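Local atomic coordinates of DNA repair protein RAD2 (Saccharomyces cerevisiae, PDB entry 4Q0W), a protein that cuts single-stranded DNA as a magnesium-dependent endonuclease, making an incision needed to excise lesions left by ultraviolet light, bulky adducts or cross-linking agents. Residues A[192-197]-A[241-246]; A[232-237]-A[311-316]; A[4-9]-A[201-206]; A[72-77]-A[174-179]. All coordinates share one frame; numbering follows the deposited sequence.

Contact 1 (A[192-197]-A[241-246]); sequences DSDVFL and GSDYTN. With CA (calcium ion), chain E; nucleotides of chain C.
Asp194 and Asp243 meet round the calcium site, Asp194 as a direct ligand and Asp243 through a metal-bound water, with no direct bond between them, on the I-domain side of the active site, next to the DNA backbone. Their OD2 atoms stand 3.7 Å apart and their carboxylate planes are turned 55° from each other. Asp194 OD2 binds the calcium ion at 2.5 Å and also accepts from Gly1 N; Glu173 is the other protein ligand. A metal-bound water links the second layer, lying 2.7 Å from Asp192 OD2 and 2.6 Å from Asp243 OD2. By similarity, Asp192, Asp194 and Asp243 bind the second magnesium ion. Asp192, its CG anti to the backbone N (chi1 -167°), sends OD1 to Asp194 N at 2.9 Å, capping the short helix through the anti lone pair. With an alanine here both carboxylate oxygens are gone, which is likely to leave Asp194 N without its acceptor and the metal-bound waters less firmly placed. Ser193 N holds OP1 of DA5 of chain C at 3.0 Å in a nearly straight bond. Behind this site, Leu197 packs on helix 230-240 and Phe196 on strand 202-205, while Tyr244 rests on helix 311-318.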
# COMPACT_ATOMS: atom_id res chain seq x y z
N ASP A 192 -20.97 11.72 -1.18
CA ASP A 192 -19.81 12.61 -1.18
C ASP A 192 -19.54 13.15 0.23
O ASP A 192 -20.33 13.91 0.77
CB ASP A 192 -20.02 13.76 -2.16
CG ASP A 192 -18.73 14.54 -2.43
OD1 ASP A 192 -18.06 14.96 -1.47
OD2 ASP A 192 -18.36 14.71 -3.61
N SER A 193 -18.40 12.76 0.80
CA SER A 193 -18.04 13.15 2.17
C SER A 193 -17.96 14.66 2.43
O SER A 193 -17.98 15.08 3.58
CB SER A 193 -16.74 12.48 2.61
OG SER A 193 -15.68 12.74 1.70
N ASP A 194 -17.86 15.47 1.37
CA ASP A 194 -17.84 16.93 1.57
C ASP A 194 -19.06 17.45 2.32
O ASP A 194 -18.99 18.51 2.97
CB ASP A 194 -17.78 17.65 0.22
CG ASP A 194 -16.40 17.68 -0.34
OD1 ASP A 194 -15.44 17.71 0.47
OD2 ASP A 194 -16.25 17.66 -1.57
N VAL A 195 -20.17 16.73 2.23
CA VAL A 195 -21.42 17.18 2.86
C VAL A 195 -21.27 17.41 4.38
O VAL A 195 -21.90 18.32 4.94
CB VAL A 195 -22.60 16.19 2.57
CG1 VAL A 195 -22.32 14.82 3.19
CG2 VAL A 195 -23.90 16.74 3.06
N PHE A 196 -20.43 16.62 5.05
CA PHE A 196 -20.21 16.82 6.49
C PHE A 196 -19.51 18.16 6.73
O PHE A 196 -19.88 18.90 7.64
CB PHE A 196 -19.34 15.69 7.08
CG PHE A 196 -20.04 14.35 7.15
CD1 PHE A 196 -21.12 14.14 8.00
CD2 PHE A 196 -19.61 13.29 6.36
CE1 PHE A 196 -21.76 12.91 8.05
CE2 PHE A 196 -20.23 12.05 6.41
CZ PHE A 196 -21.31 11.86 7.25
N LEU A 197 -18.50 18.46 5.91
CA LEU A 197 -17.71 19.69 6.06
C LEU A 197 -18.56 20.93 5.79
O LEU A 197 -18.34 21.97 6.40
CB LEU A 197 -16.46 19.66 5.17
CG LEU A 197 -15.29 18.84 5.75
CD1 LEU A 197 -15.64 17.35 5.87
CD2 LEU A 197 -14.00 19.03 4.96
N GLY A 241 -6.45 16.01 1.96
CA GLY A 241 -6.78 16.50 0.63
C GLY A 241 -8.27 16.41 0.33
O GLY A 241 -8.94 15.48 0.79
N SER A 242 -8.78 17.36 -0.45
CA SER A 242 -10.17 17.34 -0.90
C SER A 242 -10.23 18.20 -2.14
O SER A 242 -9.20 18.58 -2.69
CB SER A 242 -11.10 17.93 0.15
OG SER A 242 -10.89 19.34 0.28
N ASP A 243 -11.44 18.54 -2.57
CA ASP A 243 -11.61 19.46 -3.70
C ASP A 243 -11.06 20.86 -3.40
O ASP A 243 -10.85 21.65 -4.33
CB ASP A 243 -13.08 19.61 -4.07
CG ASP A 243 -13.62 18.43 -4.86
OD1 ASP A 243 -12.79 17.66 -5.40
OD2 ASP A 243 -14.86 18.29 -4.93
N TYR A 244 -10.85 21.18 -2.12
CA TYR A 244 -10.50 22.55 -1.74
C TYR A 244 -9.06 22.73 -1.27
O TYR A 244 -8.65 23.85 -0.93
CB TYR A 244 -11.41 23.06 -0.63
CG TYR A 244 -12.81 23.44 -1.05
CD1 TYR A 244 -13.14 23.60 -2.39
CD2 TYR A 244 -13.80 23.67 -0.11
CE1 TYR A 244 -14.43 23.94 -2.77
CE2 TYR A 244 -15.07 24.02 -0.48
CZ TYR A 244 -15.38 24.15 -1.81
OH TYR A 244 -16.66 24.50 -2.18
N THR A 245 -8.32 21.63 -1.23
CA THR A 245 -6.93 21.64 -0.77
C THR A 245 -6.29 20.34 -1.20
O THR A 245 -6.94 19.28 -1.17
CB THR A 245 -6.83 21.77 0.79
OG1 THR A 245 -5.50 21.48 1.21
CG2 THR A 245 -7.80 20.79 1.50
N ASN A 246 -5.01 20.41 -1.57
CA ASN A 246 -4.26 19.21 -1.93
C ASN A 246 -3.57 18.53 -0.74
O ASN A 246 -2.85 17.54 -0.91
CB ASN A 246 -3.31 19.52 -3.09
CG ASN A 246 -4.07 19.75 -4.40
OD1 ASN A 246 -4.95 18.96 -4.75
ND2 ASN A 246 -3.78 20.85 -5.11
CA CA E . -17.72 18.09 -3.54
P DA C 5 -15.82 10.59 -1.98
OP1 DA C 5 -16.56 10.99 -0.75
OP2 DA C 5 -14.40 11.00 -2.16
O5' DA C 5 -15.85 8.99 -2.17
C5' DA C 5 -17.13 8.32 -2.25
C4' DA C 5 -16.96 6.82 -2.33
O4' DA C 5 -16.47 6.46 -3.65
C3' DA C 5 -15.99 6.20 -1.32
O3' DA C 5 -16.62 5.04 -0.79
C2' DA C 5 -14.75 5.88 -2.15
C1' DA C 5 -15.34 5.60 -3.54
N9 DA C 5 -14.51 5.92 -4.70
C8 DA C 5 -13.84 7.10 -4.95
N7 DA C 5 -13.20 7.10 -6.10
C5 DA C 5 -13.48 5.84 -6.65
C6 DA C 5 -13.09 5.22 -7.85
N6 DA C 5 -12.31 5.81 -8.77
N1 DA C 5 -13.54 3.96 -8.08
C2 DA C 5 -14.33 3.38 -7.17
N3 DA C 5 -14.76 3.86 -6.00
C4 DA C 5 -14.29 5.11 -5.80
P DG C 4 -15.37 13.86 -8.12
OP1 DG C 4 -15.44 15.23 -7.55
OP2 DG C 4 -14.10 13.36 -8.71
O5' DG C 4 -15.82 12.81 -7.00
C5' DG C 4 -17.08 12.93 -6.37
C4' DG C 4 -17.24 11.74 -5.44
O4' DG C 4 -17.27 10.50 -6.21
C3' DG C 4 -16.11 11.56 -4.42
O3' DG C 4 -16.72 11.14 -3.20
C2' DG C 4 -15.20 10.50 -5.04
C1' DG C 4 -16.20 9.64 -5.82
N9 DG C 4 -15.69 9.09 -7.08
C8 DG C 4 -14.83 9.67 -7.98
N7 DG C 4 -14.59 8.93 -9.03
C5 DG C 4 -15.34 7.79 -8.82
C6 DG C 4 -15.48 6.63 -9.62
O6 DG C 4 -14.94 6.39 -10.71
N1 DG C 4 -16.34 5.70 -9.03
C2 DG C 4 -16.99 5.88 -7.81
N2 DG C 4 -17.79 4.89 -7.39
N3 DG C 4 -16.87 6.97 -7.06
C4 DG C 4 -16.03 7.88 -7.62
O HOH W 1 -16.46 16.31 -4.69
O HOH W 2 -18.37 17.13 -5.60

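Contact 2 (A[232-237]-A[311-316]); sequences NMIELA and VMVYDA
The ring of Tyr314 is the flat group here, and Ile234 CG2 meets it at the edge, near the ring plane, rather than over a face. The touch is between Ile234 CG2 and Tyr314 CD1, 3.8 Å apart. Ile234 CD1 stands off the ring plane, 4.0 Å from Tyr314 CE1. The two side chains run at about a right angle to each other. In Tyr314 the CG lies anti to the backbone N (chi1 -172°), which carries the ring in toward helix 230-240 although its CB does not point straight at it. CG2 of Ile234 also reaches the backbone, lying 4.0 Å from Tyr314 CA, and makes a looser apolar contact with Val313 CG1 at 4.3 Å. No hydrogen bond joins the two segments; the contact is apolar, with Ile234 and Val313 buried and Tyr314 at the more open margin. Ile234 and Tyr314 are also the closest backbone pair, their CA atoms 6.5 Å apart. Helix 230-240 of the I-domain thereby packs on helix 311-318, which follows much later in the chain. Ile234 lies further against Tyr317 and Met318 of that helix and against Leu197 of helix 194-197, while Leu236 turns to helix 253-263.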
# COMPACT_ATOMS: atom_id res chain seq x y z
N ASN A 232 -12.69 20.24 13.13
CA ASN A 232 -11.75 19.13 13.01
C ASN A 232 -11.77 18.51 11.61
O ASN A 232 -10.72 18.20 11.04
CB ASN A 232 -12.09 18.01 13.99
CG ASN A 232 -11.82 18.37 15.45
OD1 ASN A 232 -12.48 17.83 16.34
ND2 ASN A 232 -10.85 19.25 15.71
N MET A 233 -12.98 18.27 11.09
CA MET A 233 -13.14 17.66 9.77
C MET A 233 -12.58 18.58 8.69
O MET A 233 -11.94 18.13 7.73
CB MET A 233 -14.62 17.36 9.49
CG MET A 233 -15.18 16.22 10.36
SD MET A 233 -16.88 15.76 9.94
CE MET A 233 -17.77 17.19 10.54
N ILE A 234 -12.81 19.88 8.84
CA ILE A 234 -12.30 20.83 7.86
C ILE A 234 -10.76 20.83 7.93
O ILE A 234 -10.09 20.99 6.91
CB ILE A 234 -12.89 22.23 8.10
CG1 ILE A 234 -14.40 22.22 7.87
CG2 ILE A 234 -12.22 23.28 7.20
CD1 ILE A 234 -15.09 23.56 8.15
N GLU A 235 -10.19 20.61 9.11
CA GLU A 235 -8.73 20.61 9.23
C GLU A 235 -8.14 19.29 8.76
O GLU A 235 -7.05 19.26 8.19
CB GLU A 235 -8.28 20.95 10.66
CG GLU A 235 -8.63 22.40 11.09
CD GLU A 235 -7.66 22.94 12.15
OE1 GLU A 235 -7.14 22.14 12.96
OE2 GLU A 235 -7.42 24.17 12.17
N LEU A 236 -8.86 18.19 9.00
CA LEU A 236 -8.50 16.91 8.37
C LEU A 236 -8.42 17.01 6.84
O LEU A 236 -7.52 16.44 6.21
CB LEU A 236 -9.52 15.83 8.74
CG LEU A 236 -9.43 15.13 10.09
CD1 LEU A 236 -10.65 14.17 10.24
CD2 LEU A 236 -8.10 14.36 10.22
N ALA A 237 -9.35 17.75 6.24
CA ALA A 237 -9.33 17.92 4.79
C ALA A 237 -7.97 18.48 4.35
O ALA A 237 -7.41 18.08 3.32
CB ALA A 237 -10.46 18.83 4.35
N VAL A 311 -7.45 29.90 5.84
CA VAL A 311 -8.77 30.48 6.09
C VAL A 311 -9.64 30.38 4.83
O VAL A 311 -10.86 30.32 4.93
CB VAL A 311 -8.70 31.94 6.60
CG1 VAL A 311 -8.11 32.86 5.53
CG2 VAL A 311 -10.09 32.43 7.02
N MET A 312 -9.02 30.38 3.64
CA MET A 312 -9.80 30.24 2.41
C MET A 312 -10.53 28.89 2.38
O MET A 312 -11.69 28.81 1.97
CB MET A 312 -8.91 30.36 1.17
CG MET A 312 -8.21 31.70 0.99
SD MET A 312 -9.36 33.09 1.05
CE MET A 312 -10.35 32.82 -0.42
N VAL A 313 -9.83 27.83 2.78
CA VAL A 313 -10.44 26.51 2.88
C VAL A 313 -11.55 26.54 3.93
O VAL A 313 -12.67 26.08 3.68
CB VAL A 313 -9.40 25.43 3.26
CG1 VAL A 313 -10.08 24.10 3.59
CG2 VAL A 313 -8.35 25.24 2.15
N TYR A 314 -11.24 27.07 5.11
CA TYR A 314 -12.20 27.14 6.21
C TYR A 314 -13.44 27.94 5.83
O TYR A 314 -14.60 27.51 6.06
CB TYR A 314 -11.51 27.73 7.45
CG TYR A 314 -12.34 27.68 8.70
CD1 TYR A 314 -12.65 26.47 9.30
CD2 TYR A 314 -12.80 28.83 9.30
CE1 TYR A 314 -13.41 26.42 10.45
CE2 TYR A 314 -13.56 28.80 10.45
CZ TYR A 314 -13.86 27.59 11.02
OH TYR A 314 -14.61 27.54 12.17
N ASP A 315 -13.22 29.10 5.22
CA ASP A 315 -14.34 29.92 4.79
C ASP A 315 -15.18 29.23 3.71
O ASP A 315 -16.41 29.38 3.69
CB ASP A 315 -13.86 31.27 4.28
CG ASP A 315 -15.00 32.16 3.82
OD1 ASP A 315 -15.72 32.71 4.68
OD2 ASP A 315 -15.18 32.32 2.59
N ALA A 316 -14.53 28.50 2.81
CA ALA A 316 -15.24 27.86 1.69
C ALA A 316 -16.19 26.77 2.20
O ALA A 316 -17.27 26.56 1.65
CB ALA A 316 -14.26 27.28 0.68

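Contact 3 (A[4-9]-A[201-206]); sequences SFWDIA and TKIYKN. With nucleotides of chain C.
Lys205 lies with its chain stretched across one face of the Trp6 indole, and its ammonium group serves the ring and the DNA backbone at once. NZ stands 3.4 Å from the centroid of the five-membered ring of Trp6, 25° off the normal, a cation-pi contact displaced toward the rim. Further back along the chain, Lys205 CD sits almost squarely over the six-membered ring of Trp6, 3.5 Å from its centroid, in a CH-pi contact. The fully extended lysine, with CG anti to the backbone N (chi1 174°), makes this double overlap possible, running antiparallel to the tryptophan side chain. Beyond the ring, NZ donates to O3' of DA5 of chain C at 3.3 Å and also to OP1 of DT6 of chain C. The indole takes its own hold of the DNA: Trp6 NE1 donates to DA5 OP1 at 3.0 Å, a bent bond with an angle of 132° at the hydrogen. At the edge of the ring, Ile203 CG2 touches Trp6 CH2 at 4.2 Å, and Tyr217 of the neighbouring strand meets the indole edge-to-face. A leucine in place of Trp6 would probably leave DA5 OP1 without this donor and the lysine chain without the flat surface that guides it to the phosphate. Helix 5-9 of the N-domain and strand 202-205 of the I-domain thus form together a backbone-binding site of the nuclease core, gripping successive phosphates near the metal-binding carboxylates, the Trp6 side chain about 6 Å from that of Asp192.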
# COMPACT_ATOMS: atom_id res chain seq x y z
N SER A 4 -10.07 9.50 1.76
CA SER A 4 -10.00 8.54 2.87
C SER A 4 -10.99 8.83 4.00
O SER A 4 -10.99 8.13 5.02
CB SER A 4 -8.59 8.44 3.48
OG SER A 4 -7.62 8.13 2.50
N PHE A 5 -11.81 9.86 3.85
CA PHE A 5 -12.68 10.23 4.94
C PHE A 5 -13.69 9.13 5.32
O PHE A 5 -14.01 8.96 6.50
CB PHE A 5 -13.42 11.53 4.68
CG PHE A 5 -14.18 12.00 5.87
CD1 PHE A 5 -13.51 12.49 6.98
CD2 PHE A 5 -15.56 11.89 5.91
CE1 PHE A 5 -14.21 12.90 8.11
CE2 PHE A 5 -16.27 12.30 7.03
CZ PHE A 5 -15.59 12.81 8.13
N TRP A 6 -14.19 8.41 4.33
CA TRP A 6 -15.16 7.35 4.62
C TRP A 6 -14.49 6.22 5.39
O TRP A 6 -15.15 5.53 6.16
CB TRP A 6 -15.82 6.84 3.34
CG TRP A 6 -16.80 7.83 2.76
CD1 TRP A 6 -16.71 8.49 1.57
CD2 TRP A 6 -18.02 8.28 3.37
NE1 TRP A 6 -17.79 9.32 1.40
CE2 TRP A 6 -18.61 9.21 2.49
CE3 TRP A 6 -18.67 7.99 4.58
CZ2 TRP A 6 -19.83 9.84 2.77
CZ3 TRP A 6 -19.87 8.62 4.86
CH2 TRP A 6 -20.44 9.54 3.96
N ASP A 7 -13.18 6.04 5.21
CA ASP A 7 -12.43 5.07 6.00
C ASP A 7 -12.44 5.47 7.47
O ASP A 7 -12.48 4.62 8.36
CB ASP A 7 -10.98 4.98 5.53
CG ASP A 7 -10.85 4.39 4.14
OD1 ASP A 7 -11.77 3.66 3.71
OD2 ASP A 7 -9.82 4.66 3.49
N ILE A 8 -12.42 6.78 7.72
CA ILE A 8 -12.43 7.28 9.08
C ILE A 8 -13.85 7.26 9.67
O ILE A 8 -14.04 6.91 10.83
CB ILE A 8 -11.83 8.70 9.16
CG1 ILE A 8 -10.33 8.65 8.81
CG2 ILE A 8 -12.03 9.30 10.54
CD1 ILE A 8 -9.73 10.01 8.46
N ALA A 9 -14.85 7.62 8.87
CA ALA A 9 -16.23 7.70 9.38
C ALA A 9 -16.96 6.35 9.38
O ALA A 9 -17.93 6.15 10.13
CB ALA A 9 -17.03 8.75 8.62
N THR A 201 -25.69 16.94 8.40
CA THR A 201 -25.65 16.12 9.61
C THR A 201 -26.35 14.77 9.57
O THR A 201 -26.16 14.00 10.49
CB THR A 201 -26.21 16.87 10.84
OG1 THR A 201 -27.62 17.10 10.68
CG2 THR A 201 -25.48 18.21 11.03
N LYS A 202 -27.18 14.49 8.56
CA LYS A 202 -27.92 13.21 8.53
C LYS A 202 -27.85 12.60 7.14
O LYS A 202 -28.73 12.84 6.29
CB LYS A 202 -29.39 13.40 8.96
CG LYS A 202 -29.56 13.79 10.44
CD LYS A 202 -31.01 14.09 10.77
N ILE A 203 -26.81 11.80 6.92
CA ILE A 203 -26.37 11.44 5.58
C ILE A 203 -26.73 10.00 5.29
O ILE A 203 -26.46 9.12 6.11
CB ILE A 203 -24.83 11.60 5.46
CG1 ILE A 203 -24.40 13.02 5.84
CG2 ILE A 203 -24.35 11.20 4.07
CD1 ILE A 203 -25.21 14.13 5.23
N TYR A 204 -27.32 9.74 4.12
CA TYR A 204 -27.60 8.37 3.71
C TYR A 204 -26.75 7.97 2.51
O TYR A 204 -26.95 8.46 1.39
CB TYR A 204 -29.10 8.18 3.42
CG TYR A 204 -29.98 8.43 4.63
CD1 TYR A 204 -30.28 9.72 5.04
CD2 TYR A 204 -30.52 7.37 5.36
CE1 TYR A 204 -31.08 9.96 6.15
CE2 TYR A 204 -31.33 7.59 6.47
CZ TYR A 204 -31.60 8.89 6.85
OH TYR A 204 -32.40 9.13 7.94
N LYS A 205 -25.80 7.08 2.77
CA LYS A 205 -24.78 6.69 1.80
C LYS A 205 -25.10 5.30 1.22
O LYS A 205 -25.68 4.45 1.92
CB LYS A 205 -23.39 6.66 2.48
CG LYS A 205 -22.28 6.12 1.60
CD LYS A 205 -20.90 6.13 2.25
CE LYS A 205 -19.94 5.32 1.38
NZ LYS A 205 -18.52 5.38 1.85
N ASN A 206 -24.74 5.08 -0.05
CA ASN A 206 -24.97 3.80 -0.74
C ASN A 206 -26.45 3.51 -0.95
O ASN A 206 -26.86 2.35 -1.00
CB ASN A 206 -24.30 2.62 -0.01
CG ASN A 206 -22.79 2.71 -0.01
OD1 ASN A 206 -22.21 3.57 -0.68
ND2 ASN A 206 -22.14 1.82 0.73
P DA C 5 -15.82 10.59 -1.98
OP1 DA C 5 -16.56 10.99 -0.75
OP2 DA C 5 -14.40 11.00 -2.16
O5' DA C 5 -15.85 8.99 -2.17
C5' DA C 5 -17.13 8.32 -2.25
C4' DA C 5 -16.96 6.82 -2.33
O4' DA C 5 -16.47 6.46 -3.65
C3' DA C 5 -15.99 6.20 -1.32
O3' DA C 5 -16.62 5.04 -0.79
C2' DA C 5 -14.75 5.88 -2.15
C1' DA C 5 -15.34 5.60 -3.54
N9 DA C 5 -14.51 5.92 -4.70
C8 DA C 5 -13.84 7.10 -4.95
N7 DA C 5 -13.20 7.10 -6.10
C5 DA C 5 -13.48 5.84 -6.65
C6 DA C 5 -13.09 5.22 -7.85
N6 DA C 5 -12.31 5.81 -8.77
N1 DA C 5 -13.54 3.96 -8.08
C2 DA C 5 -14.33 3.38 -7.17
N3 DA C 5 -14.76 3.86 -6.00
C4 DA C 5 -14.29 5.11 -5.80
P DT C 6 -15.84 4.09 0.26
OP1 DT C 6 -16.88 3.55 1.17
OP2 DT C 6 -14.67 4.85 0.79
O5' DT C 6 -15.24 2.90 -0.65
C5' DT C 6 -16.08 2.07 -1.45
C4' DT C 6 -15.26 1.10 -2.28
O4' DT C 6 -14.51 1.80 -3.32
C3' DT C 6 -14.23 0.26 -1.52
O3' DT C 6 -14.60 -1.11 -1.77
C2' DT C 6 -12.87 0.66 -2.09
C1' DT C 6 -13.24 1.18 -3.48
N1 DT C 6 -12.36 2.21 -4.12
C2 DT C 6 -11.89 1.97 -5.39
O2 DT C 6 -12.13 0.95 -6.01
N3 DT C 6 -11.11 2.96 -5.93
C4 DT C 6 -10.76 4.16 -5.33
O4 DT C 6 -10.05 4.98 -5.91
C5 DT C 6 -11.29 4.36 -3.99
C7 DT C 6 -10.97 5.63 -3.24
C6 DT C 6 -12.06 3.39 -3.45

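Contact 4 (A[72-77]-A[174-179]); sequences VFVFDG and AQCAEL
Val74 starts its contact at CB, which lies 3.9 Å from the sulfur of Cys176, and then divides its two methyls between neighbours on the helix. CG1, anti to the backbone N (chi1 -179°), turns to Gln175, meeting its CB at 4.0 Å and its CG at 4.1 Å; the glutamine chain passes roughly perpendicular to the valine. CG2 goes the other way, approaching Cys176 SG at 3.8 Å and ending against Leu179 CD1 at 4.0 Å, one helical turn along from Gln175. One valine is therefore met by three residues of a single helical face, and each touch is made by carbon or sulfur. Strand 70-75 belongs to the parallel part of the central sheet of this Rossmann-like, PIN-type nuclease fold, and helix 172-181 is the connection of a beta-alpha-beta crossover from strand 165-167 to strand 187-189, passing over the strands between them. The axes of segments 72-75 and 174-179 approach to 9.1 Å and run at 144° between their directions, roughly antiparallel. Gln175 uses only its aliphatic part here: its bend at chi2 (72°) turns the amide aside, where OE1 accepts from Asp323 N. Next to Val74, Ile166 of strand 165-167 packs on the same valine. On the other face of the sheet, Phe73 and Phe75 pack on helices 52-66 and 148-160. Past the strand end, Asp76, a magnesium ligand by similarity, accepts through OD1 from Ala172 N at the start of the same helix.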
# COMPACT_ATOMS: atom_id res chain seq x y z
N VAL A 72 -36.16 15.80 -2.87
CA VAL A 72 -35.95 17.01 -3.63
C VAL A 72 -34.56 16.97 -4.25
O VAL A 72 -33.56 16.81 -3.54
CB VAL A 72 -36.26 18.32 -2.84
CG1 VAL A 72 -35.92 18.17 -1.40
CG2 VAL A 72 -35.57 19.54 -3.47
N PHE A 73 -34.52 17.04 -5.57
CA PHE A 73 -33.27 16.87 -6.30
C PHE A 73 -32.47 18.16 -6.30
O PHE A 73 -33.02 19.25 -6.50
CB PHE A 73 -33.54 16.36 -7.73
CG PHE A 73 -33.67 14.86 -7.81
CD1 PHE A 73 -34.66 14.20 -7.09
CD2 PHE A 73 -32.80 14.12 -8.59
CE1 PHE A 73 -34.79 12.80 -7.15
CE2 PHE A 73 -32.91 12.73 -8.67
CZ PHE A 73 -33.91 12.07 -7.94
N VAL A 74 -31.17 18.04 -6.07
CA VAL A 74 -30.31 19.22 -6.07
C VAL A 74 -29.21 19.05 -7.11
O VAL A 74 -28.52 18.02 -7.12
CB VAL A 74 -29.69 19.48 -4.67
CG1 VAL A 74 -28.83 20.74 -4.71
CG2 VAL A 74 -30.79 19.63 -3.64
N PHE A 75 -29.09 20.04 -7.99
CA PHE A 75 -28.05 20.05 -9.01
C PHE A 75 -26.97 21.09 -8.71
O PHE A 75 -27.23 22.07 -8.02
CB PHE A 75 -28.68 20.31 -10.39
CG PHE A 75 -29.62 19.22 -10.85
CD1 PHE A 75 -30.96 19.25 -10.51
CD2 PHE A 75 -29.14 18.15 -11.61
CE1 PHE A 75 -31.83 18.24 -10.93
CE2 PHE A 75 -30.00 17.14 -12.03
CZ PHE A 75 -31.34 17.18 -11.69
N ASP A 76 -25.75 20.86 -9.23
CA ASP A 76 -24.68 21.85 -9.11
C ASP A 76 -24.98 23.09 -9.94
O ASP A 76 -25.52 22.98 -11.04
CB ASP A 76 -23.36 21.28 -9.64
CG ASP A 76 -22.59 20.50 -8.60
OD1 ASP A 76 -22.88 20.63 -7.39
OD2 ASP A 76 -21.67 19.76 -9.01
N GLY A 77 -24.63 24.26 -9.41
CA GLY A 77 -24.51 25.46 -10.23
C GLY A 77 -23.05 25.58 -10.64
O GLY A 77 -22.51 24.71 -11.34
N ALA A 174 -23.32 21.35 -0.60
CA ALA A 174 -23.45 22.49 0.30
C ALA A 174 -24.91 22.89 0.42
O ALA A 174 -25.42 23.13 1.52
CB ALA A 174 -22.59 23.67 -0.17
N GLN A 175 -25.59 22.98 -0.72
CA GLN A 175 -27.00 23.35 -0.71
C GLN A 175 -27.84 22.30 0.03
O GLN A 175 -28.77 22.65 0.76
CB GLN A 175 -27.52 23.53 -2.13
CG GLN A 175 -28.99 23.98 -2.20
CD GLN A 175 -29.16 25.42 -1.76
OE1 GLN A 175 -28.54 26.32 -2.33
NE2 GLN A 175 -29.99 25.64 -0.75
N CYS A 176 -27.50 21.02 -0.14
CA CYS A 176 -28.22 19.97 0.60
C CYS A 176 -28.11 20.18 2.11
O CYS A 176 -29.11 20.11 2.83
CB CYS A 176 -27.70 18.57 0.24
SG CYS A 176 -28.10 18.01 -1.46
N ALA A 177 -26.89 20.46 2.59
CA ALA A 177 -26.67 20.69 4.02
C ALA A 177 -27.53 21.86 4.52
O ALA A 177 -28.07 21.84 5.63
CB ALA A 177 -25.18 20.95 4.30
N GLU A 178 -27.65 22.89 3.68
CA GLU A 178 -28.45 24.06 4.02
C GLU A 178 -29.93 23.70 4.11
O GLU A 178 -30.63 24.14 5.03
CB GLU A 178 -28.21 25.19 3.00
CG GLU A 178 -29.08 26.43 3.19
CD GLU A 178 -28.67 27.30 4.38
OE1 GLU A 178 -27.68 26.98 5.07
OE2 GLU A 178 -29.35 28.32 4.63
N LEU A 179 -30.42 22.89 3.16
CA LEU A 179 -31.81 22.45 3.20
C LEU A 179 -32.12 21.73 4.51
O LEU A 179 -33.18 21.94 5.12
CB LEU A 179 -32.13 21.53 2.02
CG LEU A 179 -32.03 22.10 0.61
CD1 LEU A 179 -32.64 21.12 -0.39
CD2 LEU A 179 -32.70 23.48 0.51

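From the N terminus, helix 5-9 opens contact 3 and strand 70-75 opens contact 4. Contact 4 closes first, at helix 172-181, so its loop lies wholly within that of contact 3. Segment 192-197 then opens contact 1 before contact 3 closes on strand 202-205, so these two cross. Helix 230-240 opens contact 2, contact 1 closes at 241-246, and contact 2 closes last, on helix 311-318; contacts 1 and 2 therefore cross as well. Contacts 3 and 4 join the N-domain to the I-domain around one sheet. Contact 1 touches all three others, with Phe196 reaching Trp6 and Tyr244 reaching Ala316, linking the sheet region to the helical part.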